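Local coordinates for epoxide hydrolase (Aspergillus niger, PDB 3G0I), which probably hydrolyses epoxides to vicinal diols, using an alpha/beta hydrolase fold, at residues A[160-165]-A[308-313]; A[210-215]-A[344-349]; A[280-285]-A[371-376]. All coordinates share one frame; numbering follows the deposited sequence.

Contact 1. Residues A[160-165]-A[308-313]. With VPR (2-propylpentanamide), chain C.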
loop_
_atom_site.group_PDB
_atom_site.type_symbol
_atom_site.label_atom_id
_atom_site.label_comp_id
_atom_site.label_asym_id
_atom_site.label_seq_id
_atom_site.Cartn_x
_atom_site.Cartn_y
_atom_site.Cartn_z
ATOM N N LYS A 160 3.020 20.199 -13.583
ATOM C CA LYS A 160 1.783 19.816 -14.249
ATOM C C LYS A 160 1.604 18.304 -14.206
ATOM O O LYS A 160 2.577 17.560 -14.090
ATOM C CB LYS A 160 1.755 20.313 -15.704
ATOM C CG LYS A 160 2.846 19.741 -16.604
ATOM C CD LYS A 160 2.534 20.021 -18.073
ATOM C CE LYS A 160 3.559 19.381 -18.986
ATOM N NZ LYS A 160 3.054 19.219 -20.395
ATOM N N ASP A 161 0.350 17.868 -14.308
ATOM C CA ASP A 161 0.005 16.454 -14.346
ATOM C C ASP A 161 0.529 15.815 -15.642
ATOM O O ASP A 161 0.878 16.520 -16.592
ATOM C CB ASP A 161 -1.514 16.285 -14.203
ATOM C CG ASP A 161 -1.921 14.865 -13.773
ATOM O OD1 ASP A 161 -1.090 14.117 -13.209
ATOM O OD2 ASP A 161 -3.089 14.497 -13.999
ATOM N N PHE A 162 0.600 14.485 -15.666
ATOM C CA PHE A 162 1.137 13.738 -16.804
ATOM C C PHE A 162 0.428 12.391 -16.795
ATOM O O PHE A 162 0.275 11.768 -15.742
ATOM C CB PHE A 162 2.664 13.577 -16.643
ATOM C CG PHE A 162 3.432 13.386 -17.942
ATOM C CD1 PHE A 162 3.783 14.480 -18.734
ATOM C CD2 PHE A 162 3.842 12.117 -18.340
ATOM C CE1 PHE A 162 4.510 14.321 -19.912
ATOM C CE2 PHE A 162 4.573 11.936 -19.519
ATOM C CZ PHE A 162 4.910 13.046 -20.309
ATOM N N GLY A 163 -0.060 11.960 -17.953
ATOM C CA GLY A 163 -0.797 10.697 -18.032
ATOM C C GLY A 163 -0.420 9.810 -19.203
ATOM O O GLY A 163 0.625 9.995 -19.828
ATOM N N LEU A 164 -1.298 8.857 -19.504
ATOM C CA LEU A 164 -1.078 7.875 -20.570
ATOM C C LEU A 164 -0.948 8.516 -21.954
ATOM O O LEU A 164 -0.061 8.146 -22.729
ATOM C CB LEU A 164 -2.185 6.813 -20.561
ATOM C CG LEU A 164 -2.208 5.837 -19.373
ATOM C CD1 LEU A 164 -3.515 5.089 -19.334
ATOM C CD2 LEU A 164 -1.032 4.852 -19.449
ATOM N N MET A 165 -1.816 9.484 -22.257
ATOM C CA MET A 165 -1.754 10.183 -23.549
ATOM C C MET A 165 -0.467 10.994 -23.714
ATOM O O MET A 165 0.062 11.102 -24.823
ATOM C CB MET A 165 -2.980 11.077 -23.760
ATOM C CG MET A 165 -3.018 11.741 -25.142
ATOM S SD MET A 165 -3.348 10.567 -26.472
ATOM C CE MET A 165 -5.095 10.275 -26.220
ATOM N N ALA A 308 7.731 7.037 -11.589
ATOM C CA ALA A 308 7.122 6.133 -12.563
ATOM C C ALA A 308 5.615 5.925 -12.380
ATOM O O ALA A 308 4.901 5.648 -13.342
ATOM C CB ALA A 308 7.848 4.786 -12.548
ATOM N N ILE A 309 5.134 6.077 -11.148
ATOM C CA ILE A 309 3.773 5.654 -10.811
ATOM C C ILE A 309 2.634 6.635 -11.149
ATOM O O ILE A 309 1.463 6.352 -10.859
ATOM C CB ILE A 309 3.692 5.182 -9.339
ATOM C CG1 ILE A 309 4.043 6.333 -8.376
ATOM C CG2 ILE A 309 4.607 3.956 -9.150
ATOM C CD1 ILE A 309 3.624 6.077 -6.944
ATOM N N HIS A 310 2.972 7.758 -11.780
ATOM C CA HIS A 310 1.971 8.776 -12.183
ATOM C C HIS A 310 0.792 8.228 -13.007
ATOM O O HIS A 310 -0.330 8.716 -12.872
ATOM C CB HIS A 310 2.636 9.963 -12.920
ATOM C CG HIS A 310 3.278 9.599 -14.226
ATOM N ND1 HIS A 310 4.563 9.105 -14.317
ATOM C CD2 HIS A 310 2.820 9.687 -15.498
ATOM C CE1 HIS A 310 4.860 8.890 -15.588
ATOM N NE2 HIS A 310 3.820 9.232 -16.325
ATOM N N THR A 311 1.046 7.225 -13.854
ATOM C CA THR A 311 0.003 6.653 -14.723
ATOM C C THR A 311 -1.042 5.821 -13.973
ATOM O O THR A 311 -2.097 5.490 -14.532
ATOM C CB THR A 311 0.596 5.763 -15.837
ATOM O OG1 THR A 311 1.402 4.730 -15.251
ATOM C CG2 THR A 311 1.434 6.594 -16.824
ATOM N N TYR A 312 -0.741 5.451 -12.730
ATOM C CA TYR A 312 -1.656 4.602 -11.933
ATOM C C TYR A 312 -3.001 5.267 -11.643
ATOM O O TYR A 312 -4.036 4.600 -11.552
ATOM C CB TYR A 312 -0.970 4.089 -10.650
ATOM C CG TYR A 312 -0.151 2.842 -10.921
ATOM C CD1 TYR A 312 1.197 2.925 -11.256
ATOM C CD2 TYR A 312 -0.743 1.575 -10.880
ATOM C CE1 TYR A 312 1.954 1.766 -11.547
ATOM C CE2 TYR A 312 0.008 0.413 -11.155
ATOM C CZ TYR A 312 1.348 0.527 -11.490
ATOM O OH TYR A 312 2.077 -0.597 -11.771
ATOM N N ARG A 313 -3.005 6.586 -11.523
ATOM C CA ARG A 313 -4.280 7.273 -11.347
ATOM C C ARG A 313 -5.126 7.293 -12.622
ATOM O O ARG A 313 -6.323 7.594 -12.556
ATOM C CB ARG A 313 -4.119 8.649 -10.693
ATOM C CG ARG A 313 -3.155 9.576 -11.349
ATOM C CD ARG A 313 -2.716 10.659 -10.364
ATOM N NE ARG A 313 -1.809 11.584 -11.042
ATOM C CZ ARG A 313 -0.489 11.613 -10.866
ATOM N NH1 ARG A 313 0.105 10.788 -10.001
ATOM N NH2 ARG A 313 0.234 12.493 -11.543
HETATM C C5 VPR C . -1.119 -0.862 -15.916
HETATM C C4 VPR C . -1.408 -1.525 -14.597
HETATM C C3 VPR C . -1.163 -3.009 -14.809
HETATM C C2 VPR C . -0.684 -3.726 -13.548
HETATM C C3A VPR C . -0.497 -5.223 -13.779
HETATM C C4A VPR C . -1.748 -5.872 -14.365
HETATM C C5A VPR C . -1.341 -6.709 -15.551
HETATM C C1 VPR C . 0.588 -3.123 -13.021
HETATM N N VPR C . 1.650 -3.168 -13.693
HETATM O O VPR C . 0.560 -2.543 -11.838
HETATM O O HOH W 1 -3.807 14.315 -11.111
HETATM O O HOH W 2 -1.687 10.184 -14.586
#
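Asp-161 OD1 is the polar atom on which this contact turns, reached by one strong and two weak N-H groups. Arg-313 NH2 lies 2.7 Å from Asp-161 OD1 in a salt bridge with an N-H...O angle of 175°. The oxygen is met nearly along its C-O bond and lies in the guanidinium plane, while the two flat groups are turned only 23° apart; Arg-313 NE and the backbone N of Phe-162 add weak bonds to the same atom. The extended run of Arg-313 from CG to NE carries its head out to this carboxylate. Over one face of the guanidinium, His-310 O sits 3.4 Å from the plane, above its centre. A water donates to His-310 O at 2.6 Å and also to Phe-162 O at 2.8 Å, tying the two backbones together. The side chains of Phe-162 and His-310 lie side by side, but their ring planes are oblique, 68° apart, with His-310 NE2 at the phenyl edge, 3.5 Å from Phe-162 CD2; Arg-307 O and Asn-167 fix the imidazole nitrogens. One residue before Arg-313, Tyr-312, a predicted proton donor, directs its OH to the amide oxygen of the bound 2-propylpentanamide. Arg-313 reaches Glu-44 of the second subunit as well. Leu-164, in the first turn of helix 164-177, crosses Thr-311 and packs on helix 191-202, while Ile-309 and Arg-313 pack on helices 248-255 and 257-265.

Contact 2. Residues A[210-215]-A[344-349]. With VPR (2-propylpentanamide), chain C.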
loop_
_atom_site.group_PDB
_atom_site.type_symbol
_atom_site.label_atom_id
_atom_site.label_comp_id
_atom_site.label_asym_id
_atom_site.label_seq_id
_atom_site.Cartn_x
_atom_site.Cartn_y
_atom_site.Cartn_z
ATOM N N HIS A 210 0.765 -4.772 -31.557
ATOM C CA HIS A 210 0.762 -6.087 -30.925
ATOM C C HIS A 210 0.829 -5.901 -29.406
ATOM O O HIS A 210 1.681 -5.165 -28.900
ATOM C CB HIS A 210 1.952 -6.928 -31.415
ATOM C CG HIS A 210 2.085 -8.256 -30.728
ATOM N ND1 HIS A 210 2.725 -8.407 -29.515
ATOM C CD2 HIS A 210 1.651 -9.490 -31.077
ATOM C CE1 HIS A 210 2.673 -9.675 -29.143
ATOM N NE2 HIS A 210 2.034 -10.354 -30.077
ATOM N N LEU A 211 -0.071 -6.578 -28.691
ATOM C CA LEU A 211 -0.121 -6.520 -27.234
ATOM C C LEU A 211 0.006 -7.902 -26.595
ATOM O O LEU A 211 -0.401 -8.914 -27.173
ATOM C CB LEU A 211 -1.418 -5.855 -26.749
ATOM C CG LEU A 211 -1.789 -4.453 -27.274
ATOM C CD1 LEU A 211 -3.103 -3.989 -26.667
ATOM C CD2 LEU A 211 -0.675 -3.426 -27.006
ATOM N N ASN A 212 0.562 -7.935 -25.390
ATOM C CA ASN A 212 0.487 -9.129 -24.565
ATOM C C ASN A 212 -0.257 -8.864 -23.244
ATOM O O ASN A 212 -0.123 -9.618 -22.278
ATOM C CB ASN A 212 1.877 -9.759 -24.357
ATOM C CG ASN A 212 2.817 -8.866 -23.562
ATOM O OD1 ASN A 212 3.053 -9.098 -22.366
ATOM N ND2 ASN A 212 3.366 -7.852 -24.217
ATOM N N LEU A 213 -1.053 -7.793 -23.224
ATOM C CA LEU A 213 -1.985 -7.513 -22.124
ATOM C C LEU A 213 -3.228 -6.805 -22.667
ATOM O O LEU A 213 -3.108 -5.858 -23.434
ATOM C CB LEU A 213 -1.342 -6.638 -21.031
ATOM C CG LEU A 213 -2.241 -6.264 -19.834
ATOM C CD1 LEU A 213 -2.587 -7.494 -18.989
ATOM C CD2 LEU A 213 -1.605 -5.185 -18.962
ATOM N N CYS A 214 -4.410 -7.274 -22.273
ATOM C CA CYS A 214 -5.654 -6.594 -22.633
ATOM C C CYS A 214 -6.576 -6.546 -21.426
ATOM O O CYS A 214 -7.551 -7.289 -21.359
ATOM C CB CYS A 214 -6.347 -7.284 -23.817
ATOM S SG CYS A 214 -7.752 -6.345 -24.513
ATOM N N ALA A 215 -6.259 -5.670 -20.474
ATOM C CA ALA A 215 -7.023 -5.559 -19.231
ATOM C C ALA A 215 -8.414 -4.987 -19.513
ATOM O O ALA A 215 -8.529 -3.852 -19.965
ATOM C CB ALA A 215 -6.267 -4.690 -18.221
ATOM N N PRO A 344 -0.707 -17.455 -20.167
ATOM C CA PRO A 344 -1.776 -17.762 -19.199
ATOM C C PRO A 344 -1.581 -17.220 -17.777
ATOM O O PRO A 344 -2.571 -17.013 -17.067
ATOM C CB PRO A 344 -1.784 -19.300 -19.164
ATOM C CG PRO A 344 -0.398 -19.688 -19.566
ATOM C CD PRO A 344 -0.001 -18.678 -20.601
ATOM N N LYS A 345 -0.334 -17.010 -17.362
ATOM C CA LYS A 345 -0.054 -16.560 -15.991
ATOM C C LYS A 345 0.135 -15.046 -15.850
ATOM O O LYS A 345 0.413 -14.541 -14.758
ATOM C CB LYS A 345 1.085 -17.375 -15.355
ATOM C CG LYS A 345 0.707 -18.858 -15.240
ATOM C CD LYS A 345 1.512 -19.593 -14.183
ATOM C CE LYS A 345 1.048 -21.053 -14.102
ATOM N NZ LYS A 345 2.021 -21.916 -13.378
ATOM N N ASP A 346 -0.060 -14.318 -16.947
ATOM C CA ASP A 346 -0.246 -12.884 -16.836
ATOM C C ASP A 346 -1.539 -12.686 -16.035
ATOM O O ASP A 346 -2.320 -13.637 -15.853
ATOM C CB ASP A 346 -0.303 -12.199 -18.209
ATOM C CG ASP A 346 0.101 -10.717 -18.149
ATOM O OD1 ASP A 346 0.118 -10.135 -17.046
ATOM O OD2 ASP A 346 0.428 -10.134 -19.200
ATOM N N LEU A 347 -1.763 -11.471 -15.550
ATOM C CA LEU A 347 -2.729 -11.255 -14.464
ATOM C C LEU A 347 -4.183 -11.069 -14.871
ATOM O O LEU A 347 -5.083 -11.233 -14.037
ATOM C CB LEU A 347 -2.271 -10.090 -13.588
ATOM C CG LEU A 347 -0.897 -10.468 -13.039
ATOM C CD1 LEU A 347 0.016 -9.267 -13.031
ATOM C CD2 LEU A 347 -1.028 -11.144 -11.679
ATOM N N CYS A 348 -4.411 -10.744 -16.144
ATOM C CA CYS A 348 -5.755 -10.488 -16.655
ATOM C C CYS A 348 -6.053 -11.371 -17.875
ATOM O O CYS A 348 -6.260 -10.854 -18.981
ATOM C CB CYS A 348 -5.908 -8.999 -16.999
ATOM S SG CYS A 348 -5.644 -7.939 -15.562
ATOM N N PRO A 349 -6.093 -12.707 -17.672
ATOM C CA PRO A 349 -6.250 -13.616 -18.808
ATOM C C PRO A 349 -7.687 -13.619 -19.333
ATOM O O PRO A 349 -8.491 -14.464 -18.946
ATOM C CB PRO A 349 -5.864 -14.990 -18.239
ATOM C CG PRO A 349 -5.924 -14.866 -16.757
ATOM C CD PRO A 349 -6.056 -13.418 -16.381
HETATM C C5 VPR C . -1.119 -0.862 -15.916
HETATM C C4 VPR C . -1.408 -1.525 -14.597
HETATM C C3 VPR C . -1.163 -3.009 -14.809
HETATM C C2 VPR C . -0.684 -3.726 -13.548
HETATM C C3A VPR C . -0.497 -5.223 -13.779
HETATM C C4A VPR C . -1.748 -5.872 -14.365
HETATM C C5A VPR C . -1.341 -6.709 -15.551
HETATM C C1 VPR C . 0.588 -3.123 -13.021
HETATM N N VPR C . 1.650 -3.168 -13.693
HETATM O O VPR C . 0.560 -2.543 -11.838
HETATM O O HOH W 3 2.000 -11.545 -20.790
HETATM O O HOH W 4 -4.553 -9.658 -20.993
#
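Leu-213 and Asp-346 each swing CG away from the backbone N (chi1 179° and -155°), which brings the leucine tip and the carboxylate across each other at about a right angle. They belong to loops that follow the neighbouring parallel strands 206-211 and 337-342 of an alpha/beta hydrolase fold. Asp-346 OD1 accepts a hydrogen bond from His-372 ND1, consistent with the acid of the Asp-His pair in such hydrolases. The same oxygen takes the backbone N of Leu-347 at 2.7 Å, a bond on the anti side and 26° out of the carboxylate plane, so two N-H groups fix the rotation of the acid. Its other oxygen, Asp-346 OD2, lies 3.2 Å from Asn-212 O; both are acceptors, and this pair is not a bond. A water 2.6 Å from Asp-346 OD2 can donate to it and to Asn-212 OD1, though more acceptors than protons lie around it; Asn-212 ND2 is held by Gln-187. Leu-213 CD1 also packs on Cys-348 CB (4.2 Å). Leu-213 CD1 and CD2 both lie 3.7 Å from C5A of the bound 2-propylpentanamide, with Leu-347 CD1 at 3.8 Å, so both loops help line the pocket for one propyl arm. At the far end of the contact a second water receives the N-H of Cys-214 at 2.7 Å and donates to Cys-348 O at 2.9 Å.

Contact 3. Residues A[280-285]-A[371-376]. With VPR (2-propylpentanamide), chain C.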
loop_
_atom_site.group_PDB
_atom_site.type_symbol
_atom_site.label_atom_id
_atom_site.label_comp_id
_atom_site.label_asym_id
_atom_site.label_seq_id
_atom_site.Cartn_x
_atom_site.Cartn_y
_atom_site.Cartn_z
ATOM N N LEU A 280 7.983 -12.086 -7.889
ATOM C CA LEU A 280 7.675 -13.433 -7.392
ATOM C C LEU A 280 6.297 -13.966 -7.817
ATOM O O LEU A 280 6.172 -15.132 -8.234
ATOM C CB LEU A 280 7.789 -13.464 -5.862
ATOM C CG LEU A 280 9.177 -13.288 -5.244
ATOM C CD1 LEU A 280 9.070 -13.196 -3.723
ATOM C CD2 LEU A 280 10.107 -14.436 -5.658
ATOM N N GLN A 281 5.271 -13.125 -7.702
ATOM C CA GLN A 281 3.883 -13.553 -7.923
ATOM C C GLN A 281 3.427 -13.458 -9.377
ATOM O O GLN A 281 2.499 -14.157 -9.771
ATOM C CB GLN A 281 2.901 -12.758 -7.046
ATOM C CG GLN A 281 3.153 -12.858 -5.549
ATOM C CD GLN A 281 2.046 -12.223 -4.689
ATOM O OE1 GLN A 281 1.253 -11.380 -5.156
ATOM N NE2 GLN A 281 1.993 -12.632 -3.420
ATOM N N TRP A 282 4.077 -12.617 -10.176
ATOM C CA TRP A 282 3.577 -12.323 -11.534
ATOM C C TRP A 282 4.150 -13.178 -12.659
ATOM O O TRP A 282 3.688 -13.102 -13.796
ATOM C CB TRP A 282 3.767 -10.849 -11.873
ATOM C CG TRP A 282 2.914 -9.907 -11.070
ATOM C CD1 TRP A 282 1.989 -10.231 -10.099
ATOM C CD2 TRP A 282 2.864 -8.483 -11.212
ATOM N NE1 TRP A 282 1.390 -9.083 -9.624
ATOM C CE2 TRP A 282 1.908 -8.002 -10.287
ATOM C CE3 TRP A 282 3.555 -7.564 -12.019
ATOM C CZ2 TRP A 282 1.623 -6.641 -10.147
ATOM C CZ3 TRP A 282 3.266 -6.211 -11.885
ATOM C CH2 TRP A 282 2.308 -5.765 -10.952
ATOM N N VAL A 283 5.150 -13.987 -12.342
ATOM C CA VAL A 283 5.783 -14.865 -13.333
ATOM C C VAL A 283 5.172 -16.274 -13.337
ATOM O O VAL A 283 4.443 -16.643 -12.416
ATOM C CB VAL A 283 7.299 -14.999 -13.078
ATOM C CG1 VAL A 283 8.015 -13.658 -13.277
ATOM C CG2 VAL A 283 7.563 -15.581 -11.688
ATOM N N ASP A 284 5.486 -17.044 -14.381
ATOM C CA ASP A 284 5.184 -18.476 -14.407
ATOM C C ASP A 284 6.284 -19.245 -13.671
ATOM O O ASP A 284 6.079 -19.698 -12.541
ATOM C CB ASP A 284 5.009 -18.967 -15.846
ATOM C CG ASP A 284 4.629 -20.447 -15.933
ATOM O OD1 ASP A 284 4.400 -20.904 -17.075
ATOM O OD2 ASP A 284 4.544 -21.144 -14.888
ATOM N N LYS A 285 7.457 -19.365 -14.280
ATOM C CA LYS A 285 8.601 -19.970 -13.586
ATOM C C LYS A 285 9.364 -18.892 -12.816
ATOM O O LYS A 285 9.510 -17.768 -13.318
ATOM C CB LYS A 285 9.549 -20.674 -14.559
ATOM C CG LYS A 285 8.871 -21.542 -15.615
ATOM C CD LYS A 285 8.188 -22.783 -15.038
ATOM C CE LYS A 285 7.121 -23.344 -16.005
ATOM N NZ LYS A 285 7.456 -23.179 -17.473
ATOM N N GLY A 371 4.269 -16.107 -17.776
ATOM C CA GLY A 371 3.466 -15.178 -16.994
ATOM C C GLY A 371 3.520 -13.755 -17.522
ATOM O O GLY A 371 3.572 -13.529 -18.736
ATOM N N HIS A 372 3.535 -12.803 -16.596
ATOM C CA HIS A 372 3.334 -11.390 -16.920
ATOM C C HIS A 372 4.515 -10.751 -17.665
ATOM O O HIS A 372 4.322 -9.931 -18.577
ATOM C CB HIS A 372 2.987 -10.612 -15.643
ATOM C CG HIS A 372 3.073 -9.128 -15.800
ATOM N ND1 HIS A 372 2.020 -8.366 -16.258
ATOM C CD2 HIS A 372 4.098 -8.268 -15.583
ATOM C CE1 HIS A 372 2.390 -7.097 -16.302
ATOM N NE2 HIS A 372 3.647 -7.012 -15.902
ATOM N N PHE A 373 5.731 -11.131 -17.288
ATOM C CA PHE A 373 6.917 -10.539 -17.881
ATOM C C PHE A 373 7.303 -11.310 -19.126
ATOM O O PHE A 373 8.353 -11.944 -19.167
ATOM C CB PHE A 373 8.068 -10.507 -16.874
ATOM C CG PHE A 373 7.805 -9.636 -15.672
ATOM C CD1 PHE A 373 7.332 -10.196 -14.482
ATOM C CD2 PHE A 373 8.055 -8.260 -15.724
ATOM C CE1 PHE A 373 7.091 -9.404 -13.369
ATOM C CE2 PHE A 373 7.805 -7.449 -14.621
ATOM C CZ PHE A 373 7.331 -8.018 -13.431
ATOM N N ALA A 374 6.455 -11.235 -20.150
ATOM C CA ALA A 374 6.584 -12.098 -21.339
ATOM C C ALA A 374 7.969 -12.030 -21.965
ATOM O O ALA A 374 8.575 -13.066 -22.246
ATOM C CB ALA A 374 5.509 -11.760 -22.381
ATOM N N ALA A 375 8.467 -10.806 -22.170
ATOM C CA ALA A 375 9.776 -10.598 -22.798
ATOM C C ALA A 375 10.924 -11.227 -21.996
ATOM O O ALA A 375 11.870 -11.740 -22.583
ATOM C CB ALA A 375 10.028 -9.108 -23.070
ATOM N N LEU A 376 10.832 -11.198 -20.667
ATOM C CA LEU A 376 11.843 -11.830 -19.796
ATOM C C LEU A 376 11.691 -13.341 -19.669
ATOM O O LEU A 376 12.689 -14.052 -19.579
ATOM C CB LEU A 376 11.769 -11.254 -18.377
ATOM C CG LEU A 376 12.394 -9.912 -18.059
ATOM C CD1 LEU A 376 12.102 -9.590 -16.594
ATOM C CD2 LEU A 376 13.902 -9.940 -18.353
HETATM C C5 VPR C . -1.119 -0.862 -15.916
HETATM C C4 VPR C . -1.408 -1.525 -14.597
HETATM C C3 VPR C . -1.163 -3.009 -14.809
HETATM C C2 VPR C . -0.684 -3.726 -13.548
HETATM C C3A VPR C . -0.497 -5.223 -13.779
HETATM C C4A VPR C . -1.748 -5.872 -14.365
HETATM C C5A VPR C . -1.341 -6.709 -15.551
HETATM C C1 VPR C . 0.588 -3.123 -13.021
HETATM N N VPR C . 1.650 -3.168 -13.693
HETATM O O VPR C . 0.560 -2.543 -11.838
#
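Trp-282 meets Phe-373 and His-372 from CB to CZ3, beginning at CB, which packs 3.9 Å from Phe-373 CE1 and equally near the CB of His-372. A chi1 of -68° places CG opposite the carbonyl carbon, and the indole thereby runs alongside the imidazole, pointing the same way. Its six-membered ring then turns an edge to the histidine: Trp-282 CE3 stands 3.6 Å above the His-372 plane, offset toward the rim and 3.7 Å from His-372 CD2. Ring planes 64° apart with centroids 5.0 Å apart identify an edge-to-face (T-shaped) pair. Further out, Trp-282 CZ3 comes near the amide nitrogen of the bound 2-propylpentanamide, and at the tip CH2 lies 3.8 Å from the amide carbon C1 of that ligand. The tryptophan therefore serves as wall to both the predicted catalytic histidine and the amide.

The backbones are joined too. His-372 N donates to Trp-282 O at 2.8 Å with an N-H...O angle of 163°. This bond anchors the main chain of His-372, whose ND1 is taken by Asp-346. Phe-373, the centre of an inverse gamma turn, lays one ring face against His-372 CD2, so the imidazole is packed by two aromatic neighbours; Val-283 CG1 touches Phe-373 CD1 at 3.7 Å. Glu-377 accepts the N-H groups of Asp-284, Gly-371 and Phe-373, fastening both segments to helix 374-377. Phe-373 also stacks on Tyr-279 of helix 268-281, so the contact joins that helix to the loop between strand 359-366 and helix 374-377, with helix 289-301 packed against Leu-280 and Leu-376.

In the fold
All three contacts are largely buried and all touch the 2-propylpentanamide, but only contacts 2 and 3 touch each other. Their centres are about 11 Å apart, and they are joined by the acid-histidine bond, by the pairing of Lys-345 with Asp-284 and by the packing of Leu-347 on Trp-282. Contact 1 lies about 21 and 24 Å from them, centre to centre. Its chemistry follows its place: an ion pair near the surface that also reaches the second subunit, with a tyrosine sent inward. Contact 2 relies on waters and small apolar contacts between loops after sheet strands, whereas contact 3 is chiefly aromatic packing plus one direct backbone bond.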